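PDB 2I2X: methanol--corrinoid protein co-methyltransferase from Methanosarcina barkeri, which catalyses methyl transfer from methanol to the cob(I)amide carried by its partner corrinoid protein MtaC, a zinc-dependent step of methanogenesis. Local coordinates for residues E16-V21 / T342-K347; M299-M304 / L358-R363; L352-M357 / L370-A375; T7-A12 / N374-G379; G211-G216 / G261-G266. All coordinates share one frame; numbering follows the deposited sequence.

Contact 1: E16-V21 / T342-K347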
# COMPACT_ATOMS: atom_id res chain seq x y z
N GLU A 16 1.45 -5.15 32.68
CA GLU A 16 0.80 -3.85 32.86
C GLU A 16 0.83 -3.04 31.56
O GLU A 16 0.09 -2.04 31.41
CB GLU A 16 1.52 -3.02 33.95
CG GLU A 16 1.00 -3.18 35.37
CD GLU A 16 1.85 -2.46 36.46
OE1 GLU A 16 2.85 -1.73 36.14
OE2 GLU A 16 1.50 -2.63 37.66
N MET A 17 1.73 -3.43 30.66
CA MET A 17 1.87 -2.75 29.38
C MET A 17 0.75 -3.13 28.38
O MET A 17 0.32 -4.30 28.28
CB MET A 17 3.24 -3.03 28.79
CG MET A 17 4.41 -2.52 29.67
SD MET A 17 6.00 -2.96 28.95
CE MET A 17 6.10 -1.64 27.78
N THR A 18 0.29 -2.13 27.65
CA THR A 18 -0.72 -2.33 26.66
C THR A 18 -0.57 -1.25 25.58
O THR A 18 0.23 -0.30 25.73
CB THR A 18 -2.15 -2.36 27.29
OG1 THR A 18 -3.02 -3.08 26.43
CG2 THR A 18 -2.73 -0.96 27.52
N PHE A 19 -1.34 -1.41 24.50
CA PHE A 19 -1.32 -0.41 23.44
C PHE A 19 -2.28 0.77 23.71
O PHE A 19 -3.26 0.62 24.45
CB PHE A 19 -1.55 -1.07 22.09
CG PHE A 19 -2.78 -1.97 22.01
CD1 PHE A 19 -2.64 -3.32 21.72
CD2 PHE A 19 -4.06 -1.44 22.16
CE1 PHE A 19 -3.78 -4.16 21.61
CE2 PHE A 19 -5.18 -2.25 22.06
CZ PHE A 19 -5.05 -3.63 21.78
N GLY A 20 -1.96 1.95 23.17
CA GLY A 20 -2.79 3.14 23.33
C GLY A 20 -2.83 3.76 24.72
O GLY A 20 -3.47 4.82 24.97
N VAL A 21 -2.18 3.08 25.66
CA VAL A 21 -1.99 3.73 26.95
C VAL A 21 -0.55 3.74 27.43
O VAL A 21 0.20 2.77 27.35
CB VAL A 21 -3.07 3.33 28.08
CG1 VAL A 21 -4.05 2.29 27.61
CG2 VAL A 21 -2.44 3.01 29.42
N THR A 342 -11.15 -0.43 19.72
CA THR A 342 -12.34 -1.23 20.08
C THR A 342 -12.01 -2.24 21.20
O THR A 342 -12.86 -2.53 22.06
CB THR A 342 -12.87 -2.02 18.82
OG1 THR A 342 -13.23 -1.10 17.79
CG2 THR A 342 -14.09 -2.88 19.14
N ALA A 343 -10.81 -2.82 21.13
CA ALA A 343 -10.27 -3.71 22.16
C ALA A 343 -10.20 -2.96 23.49
O ALA A 343 -10.64 -3.47 24.54
CB ALA A 343 -8.90 -4.22 21.76
N LEU A 344 -9.69 -1.75 23.45
CA LEU A 344 -9.59 -0.96 24.65
C LEU A 344 -10.98 -0.68 25.22
O LEU A 344 -11.24 -0.89 26.41
CB LEU A 344 -8.83 0.34 24.39
CG LEU A 344 -7.31 0.23 24.23
CD1 LEU A 344 -6.80 1.43 23.41
CD2 LEU A 344 -6.54 0.12 25.62
N GLU A 345 -11.89 -0.24 24.37
CA GLU A 345 -13.20 0.17 24.81
C GLU A 345 -13.97 -0.99 25.46
O GLU A 345 -14.79 -0.80 26.35
CB GLU A 345 -13.95 0.80 23.63
CG GLU A 345 -13.30 2.10 23.17
CD GLU A 345 -13.16 3.14 24.30
OE1 GLU A 345 -14.09 3.28 25.14
OE2 GLU A 345 -12.15 3.84 24.33
N THR A 346 -13.67 -2.20 25.03
CA THR A 346 -14.40 -3.35 25.50
C THR A 346 -13.55 -4.17 26.45
O THR A 346 -13.93 -5.27 26.81
CB THR A 346 -14.88 -4.25 24.32
OG1 THR A 346 -13.74 -4.74 23.56
CG2 THR A 346 -15.84 -3.46 23.43
N LYS A 347 -12.41 -3.61 26.89
CA LYS A 347 -11.55 -4.28 27.88
C LYS A 347 -10.99 -5.59 27.31
O LYS A 347 -10.89 -6.58 28.03
CB LYS A 347 -12.32 -4.58 29.19
CG LYS A 347 -12.37 -3.45 30.24
CD LYS A 347 -13.21 -2.28 29.83
CE LYS A 347 -12.82 -0.98 30.59
NZ LYS A 347 -13.06 -0.97 32.10
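L344, in the last turn of helix 325-345, reaches across to the loop 16-21 and is a worked example of one leucine serving several partners. Its CB points toward the loop, and CG stands beside the backbone N and anti to the carbonyl carbon (chi1 -75°). CG comes first to the aromatic ring of F19, 3.9 Å from F19 CE2, at an oblique approach in which the two side chains run past each other in opposite directions. Beyond CG the methyls diverge. L344 CD1 lies 3.8 Å from F19 O and, farther off, faces G20 CA; G20 has no side chain, which leaves room for this methyl. L344 CD2 lies 3.5 Å from F19 O. The valine crosses the leucine obliquely, V21 CG1 being 3.9 Å from L344 CD2. One residue earlier, A343 CB lies near the plane of the F19 ring, at its edge, 3.9 Å from F19 CZ. The helix ends here in a Schellman motif whose C-prime residue is K347, with K347 N hydrogen-bonded to L344 O.

F19 also packs on L352 and M356 of helix 349-361, while T18 OG1 hydrogen-bonds to D349 of that helix. K277 NZ hydrogen-bonds to the carbonyls of T18 and V21. The contact seats the N-terminal loop before strand 21-22 on the C-terminal end of helix 325-345, away from the metal and corrinoid sites. Mostly apolar side chains meet, with the carbonyl of F19 against the leucine methyls; no hydrogen bond crosses, so the contact rests mainly on dispersion and shape.

Contact 2: M299-M304 / L358-R363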
# COMPACT_ATOMS: atom_id res chain seq x y z
N MET A 299 8.44 -8.85 12.08
CA MET A 299 7.61 -8.68 13.27
C MET A 299 6.38 -7.80 13.03
O MET A 299 6.06 -6.91 13.84
CB MET A 299 8.43 -8.18 14.49
CG MET A 299 9.28 -6.88 14.29
SD MET A 299 10.71 -7.12 13.20
CE MET A 299 11.97 -6.28 14.23
N GLY A 300 5.65 -8.09 11.93
CA GLY A 300 4.60 -7.22 11.41
C GLY A 300 3.52 -6.87 12.42
O GLY A 300 3.07 -5.73 12.45
N ASN A 301 3.10 -7.87 13.22
CA ASN A 301 2.00 -7.72 14.17
C ASN A 301 2.52 -7.50 15.58
O ASN A 301 1.95 -6.73 16.35
CB ASN A 301 1.11 -8.96 14.20
CG ASN A 301 0.25 -9.13 12.94
OD1 ASN A 301 0.27 -10.18 12.31
ND2 ASN A 301 -0.53 -8.13 12.61
N LEU A 302 3.62 -8.15 15.93
CA LEU A 302 4.11 -8.07 17.28
C LEU A 302 4.35 -6.63 17.75
O LEU A 302 4.05 -6.31 18.91
CB LEU A 302 5.38 -8.90 17.42
CG LEU A 302 6.14 -8.87 18.75
CD1 LEU A 302 6.86 -10.16 18.94
CD2 LEU A 302 7.08 -7.68 18.83
N VAL A 303 4.85 -5.76 16.87
CA VAL A 303 5.16 -4.38 17.27
C VAL A 303 3.94 -3.53 17.66
O VAL A 303 4.11 -2.40 18.16
CB VAL A 303 5.94 -3.62 16.15
CG1 VAL A 303 7.39 -4.12 16.08
CG2 VAL A 303 5.23 -3.78 14.78
N MET A 304 2.73 -4.03 17.42
CA MET A 304 1.52 -3.27 17.76
C MET A 304 1.21 -3.46 19.24
O MET A 304 0.46 -2.67 19.85
CB MET A 304 0.29 -3.72 16.93
CG MET A 304 0.24 -3.30 15.45
SD MET A 304 -1.26 -3.70 14.46
CE MET A 304 -0.94 -5.43 14.28
N LEU A 358 2.14 -13.03 20.05
CA LEU A 358 2.34 -14.47 19.75
C LEU A 358 2.49 -14.77 18.24
O LEU A 358 3.25 -15.68 17.83
CB LEU A 358 1.23 -15.34 20.38
CG LEU A 358 1.38 -16.85 20.21
CD1 LEU A 358 2.74 -17.34 20.77
CD2 LEU A 358 0.23 -17.62 20.87
N SER A 359 1.75 -14.01 17.44
CA SER A 359 1.86 -14.02 15.97
C SER A 359 3.30 -14.12 15.46
O SER A 359 3.62 -14.90 14.56
CB SER A 359 1.23 -12.73 15.43
OG SER A 359 1.56 -12.52 14.06
N ASP A 360 4.17 -13.32 16.05
CA ASP A 360 5.51 -13.16 15.52
C ASP A 360 6.59 -13.63 16.47
O ASP A 360 7.74 -13.72 16.05
CB ASP A 360 5.75 -11.70 15.15
CG ASP A 360 4.82 -11.21 14.04
OD1 ASP A 360 4.41 -12.05 13.23
OD2 ASP A 360 4.53 -10.00 13.96
N ARG A 361 6.25 -13.95 17.72
CA ARG A 361 7.24 -14.38 18.70
C ARG A 361 8.25 -15.40 18.13
O ARG A 361 9.45 -15.35 18.51
CB ARG A 361 6.61 -14.89 20.04
CG ARG A 361 7.63 -15.69 20.93
CD ARG A 361 7.10 -16.24 22.29
NE ARG A 361 6.88 -15.07 23.09
CZ ARG A 361 7.43 -14.77 24.25
NH1 ARG A 361 8.24 -15.59 24.89
NH2 ARG A 361 7.08 -13.60 24.77
N TYR A 362 7.79 -16.31 17.26
CA TYR A 362 8.67 -17.41 16.80
C TYR A 362 9.20 -17.22 15.37
O TYR A 362 9.97 -18.06 14.86
CB TYR A 362 8.01 -18.79 16.99
CG TYR A 362 7.73 -19.11 18.46
CD1 TYR A 362 8.78 -19.38 19.36
CD2 TYR A 362 6.42 -19.07 18.97
CE1 TYR A 362 8.52 -19.64 20.72
CE2 TYR A 362 6.16 -19.32 20.31
CZ TYR A 362 7.20 -19.62 21.18
OH TYR A 362 6.92 -19.86 22.51
N ARG A 363 8.81 -16.11 14.76
CA ARG A 363 9.22 -15.84 13.42
C ARG A 363 10.73 -15.68 13.26
O ARG A 363 11.26 -16.08 12.23
CB ARG A 363 8.51 -14.60 12.87
CG ARG A 363 8.24 -14.62 11.34
CD ARG A 363 7.35 -13.42 10.98
NE ARG A 363 5.99 -13.73 11.40
CZ ARG A 363 5.15 -14.50 10.70
NH1 ARG A 363 5.50 -15.06 9.54
NH2 ARG A 363 3.96 -14.75 11.21
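Segment 299-304 passes from a loop into a short 3-10 turn at 302-304, and its backbone comes closest to the end of helix 349-361 where M299 CA and D360 CA are 5.4 Å apart. The consecutive amides of N301 and L302 face the helix, and D360 is aimed at both.

D360 holds CG beside its own backbone N (chi1 -64°). Its OD2 accepts a hydrogen bond from N301 N at 2.7 Å, met almost along the C-O axis, and another from L302 N at 2.9 Å, which arrives from above the carboxylate plane along a straighter line (163°). Alongside, L302 CB packs on D360 CB at 3.6 Å. D360 OD1 turns back to its own segment: R363 NE makes a salt bridge with it at 2.9 Å, and S359 OG adds a weak bond.

The carboxylate thereby holds the loop between strands 285-287 and 309-311, and Y335 of the second subunit packs on D360 and N301. The M299 side chain is about 10 Å from that of the zinc ligand C269.

Each oxygen of this buried carboxylate has its own set of donors, which fixes its rotation. Two amides and an arginine around D360 would be expected to favour its ionised form.

Contact 3: L352-M357 / L370-A375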
# COMPACT_ATOMS: atom_id res chain seq x y z
N LEU A 352 -5.69 -9.14 22.87
CA LEU A 352 -5.33 -8.78 21.51
C LEU A 352 -3.85 -8.48 21.48
O LEU A 352 -3.13 -8.99 20.61
CB LEU A 352 -6.18 -7.61 20.99
CG LEU A 352 -5.85 -7.12 19.56
CD1 LEU A 352 -5.97 -8.27 18.56
CD2 LEU A 352 -6.68 -5.92 19.16
N ARG A 353 -3.38 -7.69 22.45
CA ARG A 353 -1.94 -7.56 22.70
C ARG A 353 -1.21 -8.93 22.68
O ARG A 353 -0.29 -9.13 21.89
CB ARG A 353 -1.70 -6.77 23.97
CG ARG A 353 -0.26 -6.81 24.59
CD ARG A 353 -0.32 -7.79 25.74
NE ARG A 353 -0.26 -7.12 27.01
CZ ARG A 353 -0.61 -7.64 28.18
NH1 ARG A 353 -1.12 -8.86 28.28
NH2 ARG A 353 -0.42 -6.88 29.27
N ASP A 354 -1.66 -9.90 23.45
CA ASP A 354 -1.02 -11.22 23.37
C ASP A 354 -1.06 -11.87 21.99
O ASP A 354 -0.08 -12.50 21.58
CB ASP A 354 -1.54 -12.16 24.45
CG ASP A 354 -1.15 -11.71 25.84
OD1 ASP A 354 -0.28 -10.80 26.01
OD2 ASP A 354 -1.71 -12.27 26.80
N LEU A 355 -2.18 -11.70 21.28
CA LEU A 355 -2.36 -12.32 19.98
C LEU A 355 -1.33 -11.71 18.99
O LEU A 355 -0.61 -12.42 18.29
CB LEU A 355 -3.80 -12.12 19.50
CG LEU A 355 -4.90 -13.19 19.40
CD1 LEU A 355 -4.65 -14.48 20.11
CD2 LEU A 355 -6.22 -12.61 19.84
N MET A 356 -1.23 -10.39 19.00
CA MET A 356 -0.26 -9.68 18.15
C MET A 356 1.14 -10.15 18.47
O MET A 356 1.92 -10.42 17.56
CB MET A 356 -0.36 -8.16 18.32
CG MET A 356 -1.75 -7.66 18.10
SD MET A 356 -2.00 -5.92 18.43
CE MET A 356 -1.25 -5.79 19.99
N MET A 357 1.44 -10.30 19.75
CA MET A 357 2.76 -10.68 20.18
C MET A 357 3.02 -12.11 19.70
O MET A 357 4.02 -12.36 19.02
CB MET A 357 2.92 -10.53 21.71
CG MET A 357 4.23 -11.01 22.30
SD MET A 357 4.43 -12.82 22.40
CE MET A 357 3.13 -13.26 23.58
N LEU A 370 11.83 -8.79 21.05
CA LEU A 370 11.05 -7.57 21.09
C LEU A 370 9.67 -7.80 21.68
O LEU A 370 8.95 -6.84 21.97
CB LEU A 370 10.94 -6.99 19.68
CG LEU A 370 11.71 -5.70 19.36
CD1 LEU A 370 12.76 -5.39 20.34
CD2 LEU A 370 12.24 -5.73 17.98
N ALA A 371 9.31 -9.07 21.87
CA ALA A 371 8.06 -9.45 22.57
C ALA A 371 7.99 -8.79 23.97
O ALA A 371 8.95 -8.84 24.71
CB ALA A 371 7.93 -10.94 22.66
N TYR A 372 6.87 -8.16 24.29
CA TYR A 372 6.82 -7.21 25.40
C TYR A 372 7.31 -7.81 26.72
O TYR A 372 7.90 -7.09 27.53
CB TYR A 372 5.42 -6.57 25.55
CG TYR A 372 4.38 -7.52 26.10
CD1 TYR A 372 3.66 -8.36 25.25
CD2 TYR A 372 4.15 -7.61 27.50
CE1 TYR A 372 2.72 -9.27 25.77
CE2 TYR A 372 3.23 -8.52 28.03
CZ TYR A 372 2.51 -9.34 27.16
OH TYR A 372 1.59 -10.25 27.68
N ASP A 373 7.11 -9.10 26.97
CA ASP A 373 7.69 -9.69 28.19
C ASP A 373 9.22 -9.71 28.16
O ASP A 373 9.85 -9.41 29.18
CB ASP A 373 7.15 -11.08 28.52
CG ASP A 373 7.38 -12.05 27.40
OD1 ASP A 373 7.35 -11.58 26.24
OD2 ASP A 373 7.58 -13.28 27.66
N ASN A 374 9.80 -10.08 27.03
CA ASN A 374 11.25 -10.06 26.84
C ASN A 374 11.81 -8.64 26.76
O ASN A 374 12.89 -8.35 27.30
CB ASN A 374 11.64 -10.88 25.61
CG ASN A 374 11.34 -12.36 25.81
OD1 ASN A 374 11.54 -12.87 26.91
ND2 ASN A 374 10.85 -13.05 24.74
N ALA A 375 11.09 -7.76 26.09
CA ALA A 375 11.49 -6.37 26.04
C ALA A 375 11.62 -5.79 27.47
O ALA A 375 12.58 -5.07 27.79
CB ALA A 375 10.52 -5.56 25.20
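The hydrogen bond of this contact runs from Y372 OH to D354 OD1, 2.6 Å long, and uses the syn lone pair of the oxygen. Carboxylate and ring are almost coplanar, 3° apart, so the aspartate meets the tyrosine at its edge. Y372 is carried there with CG in the crowded position between its backbone N and carbonyl carbon (chi1 73°).

The charged partner of D354 is its sequence neighbour. R353 NH1 bridges to D354 OD1 at 3.1 Å, coming from above the carboxylate plane, so that one oxygen serves both donors. M17 O takes R353 NH2, and D15 makes a second salt bridge with NH1.

Face-on contact comes from the bent arginine chain. R353 CD lies 3.4 Å from Y372 CE1, and NE stands 3.5 Å above the plane of the Y372 ring, toward its rim; the guanidinium is tilted 22° from the ring.

Apolar contact is supplied by M357, whose CG touches A371 CB at 3.7 Å and Y372 CD1 at 4.0 Å. A371 holds the N-cap position of the next helix, and the side-chain oxygen of Q305 accepts a hydrogen bond from the backbone N of Y372.

The arrangement joins two helices close in sequence, 349-361 and 372-383, through a buried Arg-Asp-Tyr network at the start of the second, consistent with the helix-bundle part of MtaB, which pairs a TIM barrel with a helix bundle.

Contact 4: T7-A12 / N374-G379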
# COMPACT_ATOMS: atom_id res chain seq x y z
N THR A 7 16.89 4.40 36.70
CA THR A 7 17.43 3.33 37.56
C THR A 7 16.29 2.51 38.10
O THR A 7 16.47 1.66 38.98
CB THR A 7 18.38 3.86 38.70
OG1 THR A 7 17.77 4.98 39.36
CG2 THR A 7 19.72 4.35 38.11
N SER A 8 15.09 2.75 37.57
CA SER A 8 13.94 1.90 37.88
C SER A 8 13.00 1.86 36.69
O SER A 8 13.17 2.64 35.76
CB SER A 8 13.24 2.34 39.17
OG SER A 8 12.96 3.71 39.11
N MET A 9 12.05 0.91 36.72
CA MET A 9 11.06 0.71 35.66
C MET A 9 9.75 1.44 35.99
O MET A 9 9.25 1.34 37.10
CB MET A 9 10.71 -0.79 35.54
CG MET A 9 11.86 -1.79 35.38
SD MET A 9 12.62 -1.61 33.79
CE MET A 9 11.34 -2.16 32.65
N ALA A 10 9.18 2.15 35.03
CA ALA A 10 7.87 2.79 35.15
C ALA A 10 6.74 1.82 35.44
O ALA A 10 5.79 2.15 36.12
CB ALA A 10 7.55 3.55 33.89
N TYR A 11 6.85 0.62 34.90
CA TYR A 11 5.84 -0.39 35.07
C TYR A 11 6.35 -1.45 36.03
O TYR A 11 7.51 -1.83 35.97
CB TYR A 11 5.56 -1.07 33.71
CG TYR A 11 4.82 -0.22 32.71
CD1 TYR A 11 3.42 -0.17 32.70
CD2 TYR A 11 5.51 0.51 31.76
CE1 TYR A 11 2.73 0.63 31.76
CE2 TYR A 11 4.84 1.32 30.82
CZ TYR A 11 3.46 1.36 30.82
OH TYR A 11 2.83 2.16 29.89
N ALA A 12 5.47 -1.99 36.88
CA ALA A 12 5.87 -3.01 37.86
C ALA A 12 6.20 -4.35 37.23
O ALA A 12 7.00 -5.09 37.78
CB ALA A 12 4.80 -3.18 38.93
N ASN A 374 9.80 -10.08 27.03
CA ASN A 374 11.25 -10.06 26.84
C ASN A 374 11.81 -8.64 26.76
O ASN A 374 12.89 -8.35 27.30
CB ASN A 374 11.64 -10.88 25.61
CG ASN A 374 11.34 -12.36 25.81
OD1 ASN A 374 11.54 -12.87 26.91
ND2 ASN A 374 10.85 -13.05 24.74
N ALA A 375 11.09 -7.76 26.09
CA ALA A 375 11.49 -6.37 26.04
C ALA A 375 11.62 -5.79 27.47
O ALA A 375 12.58 -5.07 27.79
CB ALA A 375 10.52 -5.56 25.20
N TYR A 376 10.66 -6.14 28.33
CA TYR A 376 10.62 -5.68 29.71
C TYR A 376 11.86 -6.19 30.46
O TYR A 376 12.51 -5.44 31.19
CB TYR A 376 9.33 -6.17 30.41
CG TYR A 376 9.17 -5.67 31.82
CD1 TYR A 376 9.69 -6.39 32.92
CD2 TYR A 376 8.53 -4.45 32.07
CE1 TYR A 376 9.57 -5.88 34.25
CE2 TYR A 376 8.37 -3.94 33.36
CZ TYR A 376 8.90 -4.64 34.45
OH TYR A 376 8.72 -4.08 35.70
N ARG A 377 12.17 -7.45 30.25
CA ARG A 377 13.33 -8.09 30.87
C ARG A 377 14.62 -7.36 30.46
O ARG A 377 15.47 -7.06 31.32
CB ARG A 377 13.35 -9.58 30.52
CG ARG A 377 14.52 -10.36 31.04
CD ARG A 377 14.45 -11.84 30.64
NE ARG A 377 15.73 -12.54 30.81
CZ ARG A 377 15.92 -13.85 30.60
NH1 ARG A 377 14.92 -14.63 30.20
NH2 ARG A 377 17.12 -14.39 30.78
N VAL A 378 14.75 -7.04 29.17
CA VAL A 378 15.90 -6.28 28.70
C VAL A 378 15.89 -4.92 29.34
O VAL A 378 16.91 -4.45 29.78
CB VAL A 378 15.94 -6.16 27.17
CG1 VAL A 378 17.01 -5.15 26.73
CG2 VAL A 378 16.19 -7.54 26.54
N GLY A 379 14.71 -4.32 29.45
CA GLY A 379 14.49 -3.14 30.29
C GLY A 379 15.11 -3.24 31.69
O GLY A 379 15.80 -2.29 32.12
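The irregular N-terminal arm of the chain, residues 7-12, lies across helix 372-383 and illustrates an arrangement in which one tyrosine carries most of the contact with that helix. The residue is Y376. Its CG stands anti to the backbone N (chi1 -177°), which sends the ring out from the helix to the arm, where it is used both at its tip and over a face.

At the tip, Y376 OH donates to Y11 O over 2.6 Å. The carbonyl oxygen lies near the plane of the ring at its edge, whereas the hydroxyl stands above the carbonyl plane, 35° out of it. A12 O is also close, 2.9 Å from Y376 OH. Y11 CB rests against Y376 CE2, while the ring of Y11 itself leads away toward K277 and M17.

Over the face comes M9, its chain bent at chi2 and chi3 so that the thioether folds over the Y376 ring. M9 CE sits 3.8 Å from the centroid of the Y376 ring, 23° off the normal, a CH-pi contact displaced toward CE2. The sulfur is farther from the ring and oblique to it, a Met-aromatic contact; M9 SD lies 3.6 Å from G379 C. The lack of a side chain at G379 leaves room for M9 CE. A278 of helix 273-280 also packs on M9.

Phenol and thioether thus divide the work: the hydroxyl ties the main chain at Y11 to the helix, and the aromatic face gives the methionine methyl a weakly polar, largely dispersive seat.

Contact 5: G211-G216 / G261-G266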
# COMPACT_ATOMS: atom_id res chain seq x y z
N GLY A 211 6.97 25.96 23.35
CA GLY A 211 5.71 25.32 23.76
C GLY A 211 5.36 24.10 22.91
O GLY A 211 4.19 23.76 22.79
N THR A 212 6.36 23.46 22.31
CA THR A 212 6.12 22.25 21.53
C THR A 212 6.60 20.99 22.25
O THR A 212 6.92 21.00 23.45
CB THR A 212 6.73 22.35 20.15
OG1 THR A 212 8.17 22.46 20.26
CG2 THR A 212 6.13 23.56 19.39
N ILE A 213 6.62 19.87 21.54
CA ILE A 213 7.00 18.64 22.22
C ILE A 213 8.30 18.04 21.77
O ILE A 213 8.52 17.82 20.60
CB ILE A 213 5.82 17.65 22.31
CG1 ILE A 213 5.05 18.01 23.61
CG2 ILE A 213 6.32 16.19 22.35
CD1 ILE A 213 3.61 18.14 23.43
N SER A 214 9.18 17.81 22.73
CA SER A 214 10.42 17.11 22.46
C SER A 214 10.05 15.63 22.42
O SER A 214 9.83 15.00 23.46
CB SER A 214 11.44 17.43 23.56
OG SER A 214 12.62 16.69 23.41
N ALA A 215 9.94 15.07 21.22
CA ALA A 215 9.30 13.78 21.08
C ALA A 215 10.22 12.55 21.26
O ALA A 215 9.94 11.68 22.08
CB ALA A 215 8.51 13.71 19.78
N GLY A 216 11.32 12.49 20.51
CA GLY A 216 12.30 11.41 20.66
C GLY A 216 12.95 11.04 19.34
O GLY A 216 12.55 11.53 18.29
N GLY A 261 15.30 14.79 28.43
CA GLY A 261 14.20 15.74 28.37
C GLY A 261 13.08 15.48 27.40
O GLY A 261 12.08 16.18 27.49
N ALA A 262 13.21 14.52 26.48
CA ALA A 262 12.08 14.18 25.60
C ALA A 262 11.02 13.45 26.41
O ALA A 262 11.34 12.91 27.45
CB ALA A 262 12.52 13.33 24.37
N VAL A 263 9.78 13.42 25.92
CA VAL A 263 8.64 12.90 26.68
C VAL A 263 7.85 11.92 25.84
O VAL A 263 6.86 11.31 26.31
CB VAL A 263 7.69 14.08 27.14
CG1 VAL A 263 8.42 15.04 28.12
CG2 VAL A 263 7.13 14.84 25.95
N GLY A 264 8.28 11.77 24.59
CA GLY A 264 7.61 10.89 23.63
C GLY A 264 6.55 11.65 22.84
O GLY A 264 6.24 12.79 23.15
N PRO A 265 5.93 11.00 21.85
CA PRO A 265 6.13 9.62 21.39
C PRO A 265 7.40 9.46 20.58
O PRO A 265 7.70 10.29 19.75
CB PRO A 265 4.91 9.37 20.51
CG PRO A 265 4.49 10.75 20.02
CD PRO A 265 4.85 11.70 21.13
N GLY A 266 8.15 8.39 20.84
CA GLY A 266 9.34 8.10 20.05
C GLY A 266 9.03 7.82 18.60
O GLY A 266 7.93 7.42 18.25
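The innermost link between strand 213-216 and the loop 261-266 is one backbone hydrogen bond, V263 N to S214 O at 2.9 Å, with the donor almost on the C=O axis (171° at the oxygen). Around it the main chains touch through CA-H...O contacts: A262 CA is 3.2 Å from S214 O, and G264 CA is 2.9 Å from A215 O. G216, without a side chain, lets the backbones close up, G216 CA and G266 CA being 4.5 Å apart; the glycine at 264 goes with its own backbone angles (phi 91°).

Side chains form the next layer. I213 CG2 meets V263 CG2 at 3.9 Å, the two side chains crossing near a right angle. I213 CG2 also lies 3.5 Å from G264 O. S214 OG, anti to its backbone N, borders A262 CB at 3.5 Å and is hydrogen-bonded to S204 OG of helix 181-210. A215 CB lies 3.5 Å from P265 O; the peptide bond before P265 is cis.

Farther out, A215 and I213 bond through their backbones to L161 of strand 160-163, and G216 O accepts from S162 OG. G266 has a backbone bond with T285, at strand 285-287. The loop thus runs between 213-216 and 285-287, the outermost strands of the parallel sheet, consistent with its closing the TIM barrel, while helix 181-210 covers S214 and V26 of strand 25-28 covers I213 and V263.

Contacts 1 to 4 form a continuous series, and contact 5 stands apart from it. Contacts 2 and 3 share helix 349-361, their centres 7 Å apart, and are joined by a salt bridge from R361 NH2 to D373 OD1, 2.5 Å. Contact 1 meets contact 3 where F19 packs on M356, and contact 3 shares N374 and A375 with contact 4. Contacts 1, 2 and 3 also touch the second subunit. Contact 5 lies in the barrel, its nearest atoms about 10 Å from contact 1. The zinc ion is about 11 Å from G266 of contact 5; the M299 side chain of contact 2 is about 13 Å from zinc and from a bound corrinoid. Contacts 1, 3 and 4 lie away from these sites.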